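Local structure of nucleoporin nup120 (Schizosaccharomyces pombe, 4GQ2) at residues V10-Q15 / T73-I78; D46-F51 / D514-E519; N431-S436 / Y536-A541; Q438-S443 / A507-Y512. The protein serves as a structural component of the nuclear pore complex, whose nucleoporins can also act as docking or interaction partners for nuclear transport factors. One frame throughout, in Å; residues are numbered along the deposited sequence.

Contact 1: residues V10-Q15 / T73-I78; sequences VPIDLQ and TLRWSI
The end of Ile12 lies over one face of the Arg75 guanidinium, offset toward its rim, with the two side chains crossing at about a right angle. CD1 does all the touching; it is modelled too close to CZ, so the approach shows where the methyl sits but not how firmly it presses. The same methyl passes Ser77 more loosely, CD1 standing 4.3 Å from Ser77 OG.

The tight part belongs to the arginine. NE and NH2 of Arg75 grip Ser77 OG side-on, each 2.9 Å from it, and the hydroxyl is tilted 15° out of the guanidinium plane. This grip is possible because Arg75 bends at its second torsion (chi2 71°), turning the head back along its own strand to the residue two places on. NH2 also reaches Tyr536 O and NH1 reaches Lys539 O, so the buried charge is held against polar atoms from both strands of a hairpin. A leucine in its place would remove these donors and is likely to leave Ser77 OG and the carbonyls of Tyr536 and Lys539 without their mates.

The contact itself is small, made by one methyl, and the backbones stay well apart, with 9.3 Å between the CA atoms of Ile12 and Arg75. Ile12 is only partly buried, whereas Arg75 and Ser77 are buried; Trp76 points away from residues 10-15, and its ring meets that of Phe118. Strand 73-79 belongs to a five-stranded sheet and residues 10-11 to a mixed eight-stranded one, so the arrangement is consistent with packing between adjoining blades of the beta-propeller.

Contact 2: residues D46-F51 / D514-E519; sequences DNEKLF and DHFGDE
The Phe516 ring and the Glu48 carboxylate meet with their planes 28° apart, the two side chains crossing at about a right angle. OE2 of Glu48 comes within 3.5 Å of Phe516 CZ, while Glu48 CG rides 4.1 Å from Phe516 CE2. The Phe516 ring also makes a T-shaped stack with Tyr512 and a cation-pi contact with Lys52. A second ring, that of His515, holds Asp518 at its edge: ND1 donates in the ring plane to the anti lone pair of OD2, at 2.7 Å and 165°.

Glu48 reaches across with its chain fully extended (chi2 -180°), and its OE1 bonds to Tyr512 OH. An alanine here would take away that acceptor and is likely to leave the tyrosine hydroxyl without its mate and part of the Phe516 ring uncovered.

Phe51 fills the other half of the contact, its CZ 4.1 Å from Asp514 CA. Helix 46-55 thus packs against the last part of helix 492-515 and the residues that follow; Phe51 also touches Ser436 of helix 434-443, Leu50 reaches helix 453-459, and Gly517 bonds through its backbone to Asn538, beside strand 539-544.

Contact 3: residues N431-S436 / Y536-A541; sequences NTSIES and YANKVA
Polar side chains meet where Ser433 faces the amide end of Asn538, with Ser433 OG 3.3 Å from Asn538 OD1 as modelled and 7.4 Å between the CA atoms of the two residues. The hydroxyl is also committed within its own segment. Ser433 is the N-cap of helix 434-443: its OG accepts from Ser436 N at 3.2 Å, and the bond is nearly straight, at 163°. OG can do so because chi1 of 73° places it between the backbone N and the carbonyl carbon. Ser436 returns a bond, OG to Ser433 O at 2.7 Å. The capping hydroxyl is gripped a second time, by Asp514 OD1.

Across from this cap lies a beta-hairpin. Strands 532-536 and 539-544 of the large mixed sheet are joined by Ala537 and Asn538 alone, and Tyr536 N bonds to Lys539 O at 2.8 Å to close the turn.

Charge is supplied by Lys539. Its chain runs extended and bends only at the last torsion (chi4 80°), which turns NZ into salt bridges with Asp514 and Asp518. These two carboxylates would be expected to balance the buried ammonium.

Van der Waals contact is slight. Lys539 CE passes 3.6 Å from Asn431 O, an approach made less certain by the poor order of Asn431, and within the hairpin the Tyr536 ring meets Ala541 CB at its edge.

Contact 4: residues Q438-S443 / A507-Y512; sequences QVALLS and AKLVAY
Ala440 pushes its methyl between Val510 and Leu509 of the facing helix, with CB 3.6 Å from Val510 CG2 and 3.9 Å from Leu509 CG. The small side chain lets the backbones come near: the CA atoms of Ala440 and Val510 are 5.7 Å apart. Leu509 reaches over the alanine with its branch as well, CD2 lying 3.9 Å from Ala440 CA. From there the same CD2 continues to Ser443, one turn further along, where it is 3.7 Å from OG and 3.8 Å from CB. A single leucine branch thus lies alongside two successive turns of helix 438-443. Val510 meets the alanine with CG2 because chi1 of 169° sets CG1 anti to the backbone N and leaves CG2 beside it.

The short axes pass 9.1 Å apart with their directions at 135°, so the helices run roughly antiparallel but steeply crossed. Both belong to the all-helical excursion that separates strand 390-395 from strand 520-525, two members of the same mixed sheet in the propeller.

Other helices of this excursion cover the far sides of the pair. Leu441 turns its back on the contact and packs on helix 464-478 and Phe459, whereas Ala507 leans on Trp423 and Ile427 of helix 419-428. Helix 46-55 flanks helix 434-443, with Phe51 against Val439 and Asn47 against Ser443.

In the fold
From the N terminus, contact 1 closes first, bringing residues 10-15 to strand 73-79. Helix 46-55 leaves from within that short span and waits for residues 514-519, so contact 2 crosses contact 1. Contact 3 opens at 431-436 and ends at 536-541, after contact 2 has closed; these two cross as well. Contact 4 lies wholly within the spans of both, pairing helices 434-443 and 492-515. Contacts 1 and 3 are in series but touch, since strands 3-11 and 539-544 are neighbours in one sheet, while contacts 2 and 4 share helix 492-515. Together they tie strands 3-11 and 73-79 and helix 46-55 to the helices between strands 390-395 and 520-525 and to the following hairpin.

Contact 1: residues V10-Q15 / T73-I78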
# COMPACT_ATOMS: atom_id res chain seq x y z
N VAL A 10 -3.93 -14.65 4.76
CA VAL A 10 -2.56 -14.18 4.60
C VAL A 10 -1.78 -15.17 3.73
O VAL A 10 -1.69 -16.35 4.07
CB VAL A 10 -1.84 -13.96 5.96
CG1 VAL A 10 -0.46 -13.35 5.75
CG2 VAL A 10 -2.65 -13.05 6.85
N PRO A 11 -1.23 -14.69 2.60
CA PRO A 11 -0.41 -15.56 1.78
C PRO A 11 0.83 -15.97 2.55
O PRO A 11 1.35 -15.19 3.35
CB PRO A 11 -0.02 -14.65 0.60
CG PRO A 11 -1.08 -13.61 0.54
CD PRO A 11 -1.40 -13.36 1.99
N ILE A 12 1.29 -17.19 2.32
CA ILE A 12 2.49 -17.68 2.98
C ILE A 12 3.69 -17.42 2.07
O ILE A 12 4.18 -18.30 1.36
CB ILE A 12 2.36 -19.17 3.34
CG1 ILE A 12 1.18 -19.37 4.26
CG2 ILE A 12 3.62 -19.67 4.02
CD1 ILE A 12 0.78 -20.82 4.43
N ASP A 13 4.14 -16.17 2.09
CA ASP A 13 5.33 -15.76 1.39
C ASP A 13 6.08 -14.79 2.29
O ASP A 13 5.52 -14.30 3.28
CB ASP A 13 5.00 -15.18 -0.00
CG ASP A 13 4.09 -13.95 0.04
OD1 ASP A 13 4.24 -13.08 0.93
OD2 ASP A 13 3.24 -13.83 -0.86
N LEU A 14 7.35 -14.55 1.97
CA LEU A 14 8.22 -13.72 2.80
C LEU A 14 7.67 -12.30 2.98
O LEU A 14 7.66 -11.76 4.10
CB LEU A 14 9.64 -13.68 2.21
CG LEU A 14 10.66 -14.71 2.72
CD1 LEU A 14 10.15 -16.15 2.68
CD2 LEU A 14 11.95 -14.59 1.93
N GLN A 15 7.20 -11.72 1.88
CA GLN A 15 6.68 -10.36 1.85
C GLN A 15 5.50 -10.15 2.81
O GLN A 15 5.48 -9.17 3.56
CB GLN A 15 6.30 -9.97 0.42
CG GLN A 15 6.00 -8.49 0.20
CD GLN A 15 7.18 -7.57 0.49
OE1 GLN A 15 8.35 -7.95 0.37
NE2 GLN A 15 6.87 -6.34 0.88
N THR A 73 3.48 -20.65 17.81
CA THR A 73 2.51 -21.26 16.92
C THR A 73 3.11 -21.30 15.52
O THR A 73 3.37 -20.27 14.91
CB THR A 73 1.16 -20.51 16.94
OG1 THR A 73 0.70 -20.38 18.29
CG2 THR A 73 0.11 -21.25 16.14
N LEU A 74 3.33 -22.51 15.03
CA LEU A 74 4.11 -22.72 13.81
C LEU A 74 3.30 -23.35 12.70
O LEU A 74 2.59 -24.33 12.91
CB LEU A 74 5.34 -23.58 14.12
CG LEU A 74 6.30 -23.04 15.19
CD1 LEU A 74 7.40 -24.05 15.46
CD2 LEU A 74 6.89 -21.68 14.78
N ARG A 75 3.43 -22.79 11.51
CA ARG A 75 2.74 -23.32 10.36
C ARG A 75 3.71 -24.02 9.42
O ARG A 75 4.64 -23.40 8.90
CB ARG A 75 1.96 -22.21 9.65
CG ARG A 75 1.65 -22.46 8.18
CD ARG A 75 0.62 -23.55 7.95
NE ARG A 75 0.64 -23.91 6.54
CZ ARG A 75 -0.26 -23.52 5.65
NH1 ARG A 75 -1.29 -22.76 6.02
NH2 ARG A 75 -0.13 -23.88 4.38
N TRP A 76 3.49 -25.32 9.23
CA TRP A 76 4.31 -26.13 8.34
C TRP A 76 3.58 -26.42 7.08
O TRP A 76 2.35 -26.54 7.06
CB TRP A 76 4.73 -27.43 9.01
CG TRP A 76 3.58 -28.32 9.45
CD1 TRP A 76 2.90 -28.29 10.66
CD2 TRP A 76 2.95 -29.41 8.69
NE1 TRP A 76 1.92 -29.25 10.71
CE2 TRP A 76 1.90 -29.96 9.57
CE3 TRP A 76 3.14 -29.97 7.44
CZ2 TRP A 76 1.09 -31.02 9.17
CZ3 TRP A 76 2.32 -31.05 7.05
CH2 TRP A 76 1.32 -31.56 7.89
N SER A 77 4.33 -26.54 5.99
CA SER A 77 3.77 -26.92 4.71
C SER A 77 4.79 -27.81 4.02
O SER A 77 6.00 -27.70 4.26
CB SER A 77 3.48 -25.67 3.86
OG SER A 77 2.67 -24.73 4.57
N ILE A 78 4.31 -28.72 3.17
CA ILE A 78 5.19 -29.59 2.40
C ILE A 78 4.87 -29.54 0.91
O ILE A 78 3.70 -29.50 0.51
CB ILE A 78 5.20 -31.05 2.93
CG1 ILE A 78 3.79 -31.66 2.95
CG2 ILE A 78 5.87 -31.11 4.30
CD1 ILE A 78 3.76 -33.11 3.40

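Contact 2: residues D46-F51 / D514-E519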
# COMPACT_ATOMS: atom_id res chain seq x y z
N ASP A 46 4.10 -26.42 -18.50
CA ASP A 46 5.30 -26.40 -17.66
C ASP A 46 5.33 -25.32 -16.57
O ASP A 46 5.67 -25.62 -15.43
CB ASP A 46 6.57 -26.36 -18.51
CG ASP A 46 7.05 -27.75 -18.91
OD1 ASP A 46 7.08 -28.65 -18.04
OD2 ASP A 46 7.40 -27.94 -20.09
N ASN A 47 4.97 -24.08 -16.91
CA ASN A 47 4.96 -23.03 -15.89
C ASN A 47 3.93 -23.28 -14.78
O ASN A 47 4.21 -23.04 -13.61
CB ASN A 47 4.80 -21.63 -16.51
CG ASN A 47 6.12 -21.07 -17.04
OD1 ASN A 47 7.20 -21.33 -16.50
ND2 ASN A 47 6.04 -20.29 -18.12
N GLU A 48 2.77 -23.80 -15.17
CA GLU A 48 1.74 -24.23 -14.22
C GLU A 48 2.23 -25.38 -13.32
O GLU A 48 1.97 -25.39 -12.11
CB GLU A 48 0.45 -24.60 -14.96
CG GLU A 48 -0.65 -25.17 -14.07
CD GLU A 48 -1.91 -25.54 -14.83
OE1 GLU A 48 -2.19 -24.93 -15.88
OE2 GLU A 48 -2.63 -26.44 -14.36
N LYS A 49 2.95 -26.33 -13.92
CA LYS A 49 3.51 -27.47 -13.17
C LYS A 49 4.66 -27.04 -12.26
O LYS A 49 4.88 -27.63 -11.22
CB LYS A 49 4.00 -28.58 -14.12
CG LYS A 49 2.90 -29.44 -14.71
CD LYS A 49 3.50 -30.40 -15.73
CE LYS A 49 2.50 -30.77 -16.82
NZ LYS A 49 3.18 -30.89 -18.13
N LEU A 50 5.38 -26.01 -12.69
CA LEU A 50 6.44 -25.40 -11.90
C LEU A 50 5.85 -24.78 -10.63
O LEU A 50 6.36 -25.01 -9.53
CB LEU A 50 7.14 -24.32 -12.73
CG LEU A 50 8.64 -24.02 -12.61
CD1 LEU A 50 8.88 -22.54 -12.88
CD2 LEU A 50 9.23 -24.42 -11.27
N PHE A 51 4.79 -24.00 -10.80
CA PHE A 51 4.11 -23.38 -9.68
C PHE A 51 3.61 -24.44 -8.70
O PHE A 51 3.91 -24.37 -7.51
CB PHE A 51 2.94 -22.50 -10.17
CG PHE A 51 2.29 -21.71 -9.07
CD1 PHE A 51 2.93 -20.59 -8.53
CD2 PHE A 51 1.06 -22.08 -8.57
CE1 PHE A 51 2.34 -19.87 -7.50
CE2 PHE A 51 0.46 -21.36 -7.53
CZ PHE A 51 1.10 -20.25 -7.00
N ASP A 514 -2.50 -18.65 -8.80
CA ASP A 514 -2.58 -18.49 -7.36
C ASP A 514 -3.76 -19.22 -6.77
O ASP A 514 -3.74 -19.60 -5.61
CB ASP A 514 -2.66 -17.03 -6.95
CG ASP A 514 -2.47 -16.85 -5.45
OD1 ASP A 514 -1.36 -17.09 -4.95
OD2 ASP A 514 -3.45 -16.50 -4.77
N HIS A 515 -4.80 -19.40 -7.59
CA HIS A 515 -6.01 -20.07 -7.17
C HIS A 515 -5.80 -21.53 -6.83
O HIS A 515 -6.53 -22.09 -6.02
CB HIS A 515 -7.11 -19.90 -8.22
CG HIS A 515 -8.47 -20.35 -7.75
ND1 HIS A 515 -8.94 -20.08 -6.52
CD2 HIS A 515 -9.46 -21.08 -8.41
CE1 HIS A 515 -10.17 -20.60 -6.38
NE2 HIS A 515 -10.49 -21.22 -7.54
N PHE A 516 -4.78 -22.14 -7.42
CA PHE A 516 -4.37 -23.49 -7.01
C PHE A 516 -3.95 -23.53 -5.54
O PHE A 516 -4.14 -24.53 -4.86
CB PHE A 516 -3.25 -24.03 -7.92
CG PHE A 516 -3.70 -24.35 -9.32
CD1 PHE A 516 -4.56 -25.42 -9.56
CD2 PHE A 516 -3.27 -23.57 -10.40
CE1 PHE A 516 -5.00 -25.71 -10.85
CE2 PHE A 516 -3.70 -23.86 -11.69
CZ PHE A 516 -4.56 -24.93 -11.91
N GLY A 517 -3.38 -22.42 -5.05
CA GLY A 517 -3.01 -22.29 -3.65
C GLY A 517 -4.18 -22.15 -2.68
O GLY A 517 -3.98 -22.14 -1.46
N ASP A 518 -5.39 -22.04 -3.22
CA ASP A 518 -6.60 -21.89 -2.40
C ASP A 518 -7.21 -23.21 -1.91
O ASP A 518 -8.16 -23.20 -1.13
CB ASP A 518 -7.65 -21.06 -3.13
CG ASP A 518 -7.19 -19.63 -3.38
OD1 ASP A 518 -6.50 -19.07 -2.50
OD2 ASP A 518 -7.50 -19.08 -4.45
N GLU A 519 -6.64 -24.33 -2.36
CA GLU A 519 -7.09 -25.64 -1.90
C GLU A 519 -6.94 -25.76 -0.38
O GLU A 519 -5.87 -25.52 0.17
CB GLU A 519 -6.30 -26.74 -2.60
CG GLU A 519 -6.74 -28.16 -2.25
CD GLU A 519 -6.17 -29.21 -3.19
OE1 GLU A 519 -5.31 -28.87 -4.03
OE2 GLU A 519 -6.58 -30.38 -3.09

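Contact 3: residues N431-S436 / Y536-A541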
# COMPACT_ATOMS: atom_id res chain seq x y z
N ASN A 431 -4.11 -9.84 -2.69
CA ASN A 431 -4.00 -10.93 -1.71
C ASN A 431 -3.61 -12.29 -2.32
O ASN A 431 -3.81 -13.34 -1.72
CB ASN A 431 -5.28 -11.06 -0.87
CG ASN A 431 -5.62 -9.78 -0.12
OD1 ASN A 431 -5.62 -8.69 -0.69
ND2 ASN A 431 -5.93 -9.92 1.17
N THR A 432 -3.03 -12.24 -3.52
CA THR A 432 -2.45 -13.42 -4.13
C THR A 432 -1.00 -13.51 -3.63
O THR A 432 -0.45 -12.52 -3.14
CB THR A 432 -2.47 -13.36 -5.68
OG1 THR A 432 -1.52 -12.40 -6.14
CG2 THR A 432 -3.85 -12.99 -6.20
N SER A 433 -0.39 -14.68 -3.77
CA SER A 433 1.00 -14.88 -3.35
C SER A 433 1.97 -14.20 -4.30
O SER A 433 1.70 -14.05 -5.49
CB SER A 433 1.34 -16.37 -3.31
OG SER A 433 1.45 -16.89 -4.63
N ILE A 434 3.12 -13.83 -3.75
CA ILE A 434 4.23 -13.29 -4.52
C ILE A 434 4.73 -14.28 -5.57
O ILE A 434 5.09 -13.88 -6.69
CB ILE A 434 5.36 -12.78 -3.58
CG1 ILE A 434 5.27 -11.26 -3.43
CG2 ILE A 434 6.75 -13.12 -4.11
CD1 ILE A 434 4.10 -10.78 -2.59
N GLU A 435 4.72 -15.58 -5.24
CA GLU A 435 5.22 -16.59 -6.17
C GLU A 435 4.44 -16.64 -7.47
O GLU A 435 5.04 -16.72 -8.54
CB GLU A 435 5.29 -17.98 -5.52
CG GLU A 435 6.45 -18.14 -4.55
CD GLU A 435 6.14 -17.58 -3.17
OE1 GLU A 435 4.96 -17.29 -2.89
OE2 GLU A 435 7.08 -17.45 -2.36
N SER A 436 3.12 -16.55 -7.38
CA SER A 436 2.26 -16.55 -8.57
C SER A 436 2.58 -15.40 -9.52
O SER A 436 2.52 -15.57 -10.73
CB SER A 436 0.78 -16.52 -8.18
OG SER A 436 0.46 -15.29 -7.57
N TYR A 536 -4.58 -23.39 3.85
CA TYR A 536 -4.71 -23.59 2.40
C TYR A 536 -3.34 -23.94 1.86
O TYR A 536 -2.36 -23.85 2.58
CB TYR A 536 -5.27 -22.34 1.71
CG TYR A 536 -6.66 -21.93 2.16
CD1 TYR A 536 -7.79 -22.53 1.62
CD2 TYR A 536 -6.84 -20.95 3.14
CE1 TYR A 536 -9.06 -22.18 2.02
CE2 TYR A 536 -8.12 -20.58 3.55
CZ TYR A 536 -9.22 -21.20 2.99
OH TYR A 536 -10.49 -20.85 3.38
N ALA A 537 -3.29 -24.29 0.58
CA ALA A 537 -2.06 -24.78 -0.05
C ALA A 537 -0.97 -23.72 -0.22
O ALA A 537 0.19 -24.08 -0.47
CB ALA A 537 -2.38 -25.45 -1.38
N ASN A 538 -1.33 -22.44 -0.11
CA ASN A 538 -0.31 -21.38 -0.05
C ASN A 538 -0.74 -20.14 0.74
O ASN A 538 -0.21 -19.04 0.53
CB ASN A 538 0.30 -21.03 -1.44
CG ASN A 538 -0.57 -20.11 -2.29
OD1 ASN A 538 -0.09 -19.53 -3.27
ND2 ASN A 538 -1.84 -19.96 -1.93
N LYS A 539 -1.69 -20.34 1.65
CA LYS A 539 -2.26 -19.28 2.48
C LYS A 539 -2.66 -19.83 3.86
O LYS A 539 -3.05 -21.00 3.97
CB LYS A 539 -3.48 -18.67 1.78
CG LYS A 539 -3.18 -18.06 0.41
CD LYS A 539 -4.43 -17.50 -0.25
CE LYS A 539 -4.14 -16.89 -1.61
NZ LYS A 539 -4.01 -17.91 -2.69
N VAL A 540 -2.53 -18.99 4.89
CA VAL A 540 -3.10 -19.24 6.22
C VAL A 540 -4.24 -18.27 6.43
O VAL A 540 -4.20 -17.14 5.95
CB VAL A 540 -2.15 -18.88 7.40
CG1 VAL A 540 -2.09 -20.03 8.40
CG2 VAL A 540 -0.76 -18.49 6.93
N ALA A 541 -5.24 -18.70 7.19
CA ALA A 541 -6.37 -17.85 7.48
C ALA A 541 -6.92 -18.15 8.88
O ALA A 541 -6.52 -19.13 9.51
CB ALA A 541 -7.45 -18.05 6.43

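Contact 4: residues Q438-S443 / A507-Y512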
# COMPACT_ATOMS: atom_id res chain seq x y z
N GLN A 438 5.69 -13.96 -9.66
CA GLN A 438 7.02 -14.31 -10.16
C GLN A 438 6.96 -15.35 -11.27
O GLN A 438 7.61 -15.19 -12.31
CB GLN A 438 7.92 -14.83 -9.04
CG GLN A 438 8.26 -13.80 -7.99
CD GLN A 438 8.94 -14.41 -6.78
OE1 GLN A 438 8.88 -15.62 -6.56
NE2 GLN A 438 9.60 -13.57 -6.00
N VAL A 439 6.18 -16.40 -11.06
CA VAL A 439 6.03 -17.45 -12.07
C VAL A 439 5.29 -16.92 -13.30
O VAL A 439 5.69 -17.19 -14.42
CB VAL A 439 5.35 -18.71 -11.50
CG1 VAL A 439 5.01 -19.69 -12.62
CG2 VAL A 439 6.27 -19.37 -10.49
N ALA A 440 4.22 -16.15 -13.08
CA ALA A 440 3.52 -15.49 -14.18
C ALA A 440 4.47 -14.59 -14.98
O ALA A 440 4.41 -14.56 -16.21
CB ALA A 440 2.35 -14.68 -13.66
N LEU A 441 5.35 -13.88 -14.28
CA LEU A 441 6.34 -13.01 -14.91
C LEU A 441 7.28 -13.78 -15.85
O LEU A 441 7.65 -13.26 -16.91
CB LEU A 441 7.13 -12.24 -13.86
CG LEU A 441 8.02 -11.10 -14.36
CD1 LEU A 441 7.21 -10.10 -15.17
CD2 LEU A 441 8.72 -10.42 -13.20
N LEU A 442 7.67 -14.99 -15.45
CA LEU A 442 8.48 -15.90 -16.28
C LEU A 442 7.84 -16.14 -17.65
O LEU A 442 8.48 -15.96 -18.69
CB LEU A 442 8.64 -17.24 -15.57
CG LEU A 442 9.97 -17.73 -14.99
CD1 LEU A 442 10.51 -16.82 -13.90
CD2 LEU A 442 9.77 -19.14 -14.45
N SER A 443 6.57 -16.53 -17.63
CA SER A 443 5.79 -16.81 -18.82
C SER A 443 5.74 -15.63 -19.79
O SER A 443 5.67 -15.82 -21.01
CB SER A 443 4.37 -17.24 -18.41
OG SER A 443 3.49 -17.28 -19.52
N ALA A 507 -2.83 -10.40 -15.26
CA ALA A 507 -3.65 -10.51 -14.06
C ALA A 507 -4.41 -11.83 -14.02
O ALA A 507 -4.51 -12.46 -12.96
CB ALA A 507 -4.61 -9.33 -13.95
N LYS A 508 -4.93 -12.25 -15.17
CA LYS A 508 -5.63 -13.54 -15.28
C LYS A 508 -4.70 -14.72 -15.00
O LYS A 508 -5.08 -15.66 -14.31
CB LYS A 508 -6.30 -13.71 -16.64
CG LYS A 508 -7.68 -13.07 -16.74
CD LYS A 508 -8.47 -13.67 -17.89
CE LYS A 508 -9.89 -13.11 -17.97
NZ LYS A 508 -9.94 -11.77 -18.62
N LEU A 509 -3.48 -14.66 -15.52
CA LEU A 509 -2.50 -15.72 -15.28
C LEU A 509 -2.14 -15.80 -13.79
O LEU A 509 -2.10 -16.89 -13.22
CB LEU A 509 -1.25 -15.52 -16.13
CG LEU A 509 -0.17 -16.60 -16.01
CD1 LEU A 509 -0.75 -18.01 -16.11
CD2 LEU A 509 0.96 -16.36 -17.02
N VAL A 510 -1.90 -14.64 -13.19
CA VAL A 510 -1.58 -14.56 -11.78
C VAL A 510 -2.69 -15.17 -10.93
O VAL A 510 -2.43 -16.07 -10.13
CB VAL A 510 -1.31 -13.10 -11.35
CG1 VAL A 510 -1.25 -12.99 -9.83
CG2 VAL A 510 -0.01 -12.61 -11.96
N ALA A 511 -3.92 -14.71 -11.12
CA ALA A 511 -5.08 -15.25 -10.41
C ALA A 511 -5.28 -16.74 -10.69
O ALA A 511 -5.69 -17.48 -9.80
CB ALA A 511 -6.35 -14.47 -10.75
N TYR A 512 -4.99 -17.16 -11.92
CA TYR A 512 -5.17 -18.56 -12.31
C TYR A 512 -4.20 -19.48 -11.58
O TYR A 512 -4.59 -20.52 -11.05
CB TYR A 512 -5.06 -18.74 -13.83
CG TYR A 512 -5.01 -20.19 -14.27
CD1 TYR A 512 -6.18 -20.96 -14.35
CD2 TYR A 512 -3.80 -20.79 -14.60
CE1 TYR A 512 -6.13 -22.29 -14.75
CE2 TYR A 512 -3.74 -22.12 -14.99
CZ TYR A 512 -4.90 -22.87 -15.07
OH TYR A 512 -4.80 -24.18 -15.46